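Local structure of PrimPol AEP domain (PP-N190) (Cyanophage S-2L, 6ZP9) at residues V85-G90 with Y126-S131. The protein is the archaeo-eukaryotic primase (AEP) domain of a phage primase-polymerase, which probably synthesises nucleic acid strands from nucleotides in copying the viral genome. Numbering follows the deposited sequence.
Sequences VNAIFG and YWVFHS
I88 and W127 form an antiparallel hydrogen-bonded pair between strands 85-90 and 123-129, flanked by the non-hydrogen-bonded pairs A87–V128 and F89–Y126. W127 N gives a nearly straight bond to I88 O (2.9 Å, 177° at the hydrogen), whereas the return bond from I88 N to W127 O (3.0 Å) is bent to 139°. A third bond, from F129 N to N86 O (2.9 Å), continues the pairing to the corner at N86. Packing is closest at three places. F89 CB sits over the Y126 ring face in a CH-pi contact, 4.1 Å from its centroid; A87 CB lies more loosely at the edge of that ring. On the other face, the first torsion of I88 (54°) sets CG1 between the backbone N and carbonyl carbon, 3.9 Å from W127 CB. The F129 ring runs obliquely along the N86–I88 backbone, with CE2 3.7 Å from I88 N and also against I88 CG2. The corner is wetter: one water donates to F129 O (2.7 Å) and weakly to N86 O, and past it the chain reaches exposed H130. The F129 side chain is about 9 Å from a bound calcium ion. This is an edge-strand pairing, 85-90 being outermost within this chain's sheet. W138 and Q142 of helix 135-149 hydrogen-bond to its backbone, M191 of helix 188-194 covers I88, W127 and F129, and M162 of strand 161-163, from the second sheet, touches F89 and Y126.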
loop_
_atom_site.group_PDB
_atom_site.type_symbol
_atom_site.label_atom_id
_atom_site.label_comp_id
_atom_site.label_asym_id
_atom_site.label_seq_id
_atom_site.Cartn_x
_atom_site.Cartn_y
_atom_site.Cartn_z
ATOM N N VAL A 85 -8.143 -3.510 -9.058
ATOM C CA VAL A 85 -7.074 -2.876 -8.295
ATOM C C VAL A 85 -6.568 -1.693 -9.115
ATOM O O VAL A 85 -6.428 -1.796 -10.340
ATOM C CB VAL A 85 -5.928 -3.863 -7.961
ATOM C CG1 VAL A 85 -5.008 -3.280 -6.899
ATOM C CG2 VAL A 85 -6.471 -5.208 -7.478
ATOM N N ASN A 86 -6.322 -0.558 -8.449
ATOM C CA ASN A 86 -5.985 0.679 -9.144
ATOM C C ASN A 86 -4.487 0.938 -9.276
ATOM O O ASN A 86 -4.105 1.920 -9.925
ATOM C CB ASN A 86 -6.610 1.872 -8.429
ATOM C CG ASN A 86 -8.101 1.882 -8.538
ATOM O OD1 ASN A 86 -8.664 1.179 -9.380
ATOM N ND2 ASN A 86 -8.760 2.676 -7.695
ATOM N N ALA A 87 -3.638 0.106 -8.679
ATOM C CA ALA A 87 -2.200 0.335 -8.675
ATOM C C ALA A 87 -1.487 -1.001 -8.534
ATOM O O ALA A 87 -2.041 -1.946 -7.974
ATOM C CB ALA A 87 -1.796 1.260 -7.516
ATOM N N ILE A 88 -0.254 -1.078 -9.034
ATOM C CA ILE A 88 0.679 -2.102 -8.575
ATOM C C ILE A 88 1.623 -1.434 -7.581
ATOM O O ILE A 88 1.760 -0.205 -7.545
ATOM C CB ILE A 88 1.460 -2.785 -9.724
ATOM C CG1 ILE A 88 2.168 -1.740 -10.596
ATOM C CG2 ILE A 88 0.526 -3.707 -10.523
ATOM C CD1 ILE A 88 3.021 -2.351 -11.701
ATOM N N PHE A 89 2.281 -2.246 -6.756
ATOM C CA PHE A 89 3.028 -1.708 -5.625
ATOM C C PHE A 89 3.950 -2.783 -5.069
ATOM O O PHE A 89 3.714 -3.983 -5.257
ATOM C CB PHE A 89 2.080 -1.203 -4.529
ATOM C CG PHE A 89 1.002 -2.194 -4.157
ATOM C CD1 PHE A 89 -0.212 -2.200 -4.834
ATOM C CD2 PHE A 89 1.205 -3.115 -3.145
ATOM C CE1 PHE A 89 -1.202 -3.109 -4.512
ATOM C CE2 PHE A 89 0.219 -4.024 -2.812
ATOM C CZ PHE A 89 -0.992 -4.020 -3.496
ATOM N N GLY A 90 4.992 -2.346 -4.366
ATOM C CA GLY A 90 5.870 -3.318 -3.738
ATOM C C GLY A 90 6.883 -2.666 -2.825
ATOM O O GLY A 90 6.918 -1.444 -2.659
ATOM N N TYR A 126 4.420 2.830 -5.293
ATOM C CA TYR A 126 3.144 2.650 -5.971
ATOM C C TYR A 126 3.183 3.180 -7.403
ATOM O O TYR A 126 3.708 4.267 -7.662
ATOM C CB TYR A 126 2.029 3.373 -5.244
ATOM C CG TYR A 126 1.600 2.806 -3.916
ATOM C CD1 TYR A 126 2.296 3.112 -2.750
ATOM C CD2 TYR A 126 0.460 2.022 -3.820
ATOM C CE1 TYR A 126 1.873 2.640 -1.531
ATOM C CE2 TYR A 126 0.035 1.538 -2.610
ATOM C CZ TYR A 126 0.736 1.854 -1.470
ATOM O OH TYR A 126 0.299 1.380 -0.256
ATOM N N TRP A 127 2.579 2.432 -8.320
ATOM C CA TRP A 127 2.361 2.876 -9.692
ATOM C C TRP A 127 0.856 2.817 -9.946
ATOM O O TRP A 127 0.267 1.728 -9.970
ATOM C CB TRP A 127 3.134 2.005 -10.686
ATOM C CG TRP A 127 4.644 2.111 -10.607
ATOM C CD1 TRP A 127 5.466 2.846 -11.427
ATOM C CD2 TRP A 127 5.504 1.433 -9.686
ATOM N NE1 TRP A 127 6.782 2.672 -11.057
ATOM C CE2 TRP A 127 6.834 1.808 -9.997
ATOM C CE3 TRP A 127 5.284 0.550 -8.622
ATOM C CZ2 TRP A 127 7.935 1.336 -9.278
ATOM C CZ3 TRP A 127 6.388 0.081 -7.906
ATOM C CH2 TRP A 127 7.694 0.475 -8.242
ATOM N N VAL A 128 0.229 3.986 -10.121
ATOM C CA VAL A 128 -1.226 4.094 -10.204
ATOM C C VAL A 128 -1.646 4.150 -11.664
ATOM O O VAL A 128 -1.036 4.866 -12.468
ATOM C CB VAL A 128 -1.723 5.337 -9.445
ATOM C CG1 VAL A 128 -3.241 5.425 -9.521
ATOM C CG2 VAL A 128 -1.248 5.280 -7.997
ATOM N N PHE A 129 -2.692 3.400 -12.011
ATOM C CA PHE A 129 -3.191 3.363 -13.378
ATOM C C PHE A 129 -4.322 4.372 -13.578
ATOM O O PHE A 129 -4.961 4.826 -12.623
ATOM C CB PHE A 129 -3.672 1.957 -13.734
ATOM C CG PHE A 129 -2.604 0.919 -13.632
ATOM C CD1 PHE A 129 -1.608 0.839 -14.596
ATOM C CD2 PHE A 129 -2.587 0.025 -12.571
ATOM C CE1 PHE A 129 -0.609 -0.117 -14.502
ATOM C CE2 PHE A 129 -1.597 -0.931 -12.470
ATOM C CZ PHE A 129 -0.605 -1.002 -13.437
ATOM N N HIS A 130 -4.568 4.719 -14.848
ATOM C CA HIS A 130 -5.634 5.665 -15.162
ATOM C C HIS A 130 -7.027 5.070 -14.955
ATOM O O HIS A 130 -7.985 5.822 -14.735
ATOM C CB HIS A 130 -5.466 6.197 -16.597
ATOM C CG HIS A 130 -5.485 5.139 -17.660
ATOM N ND1 HIS A 130 -6.608 4.394 -17.955
ATOM C CD2 HIS A 130 -4.525 4.725 -18.525
ATOM C CE1 HIS A 130 -6.336 3.553 -18.941
ATOM N NE2 HIS A 130 -5.081 3.737 -19.308
ATOM N N SER A 131 -7.156 3.750 -14.985
ATOM C CA SER A 131 -8.429 3.062 -14.810
ATOM C C SER A 131 -8.219 1.830 -13.944
ATOM O O SER A 131 -7.099 1.315 -13.853
ATOM C CB SER A 131 -9.030 2.647 -16.163
ATOM O OG SER A 131 -9.067 3.742 -17.069
HETATM O O HOH W 1 -6.848 3.342 -11.361
#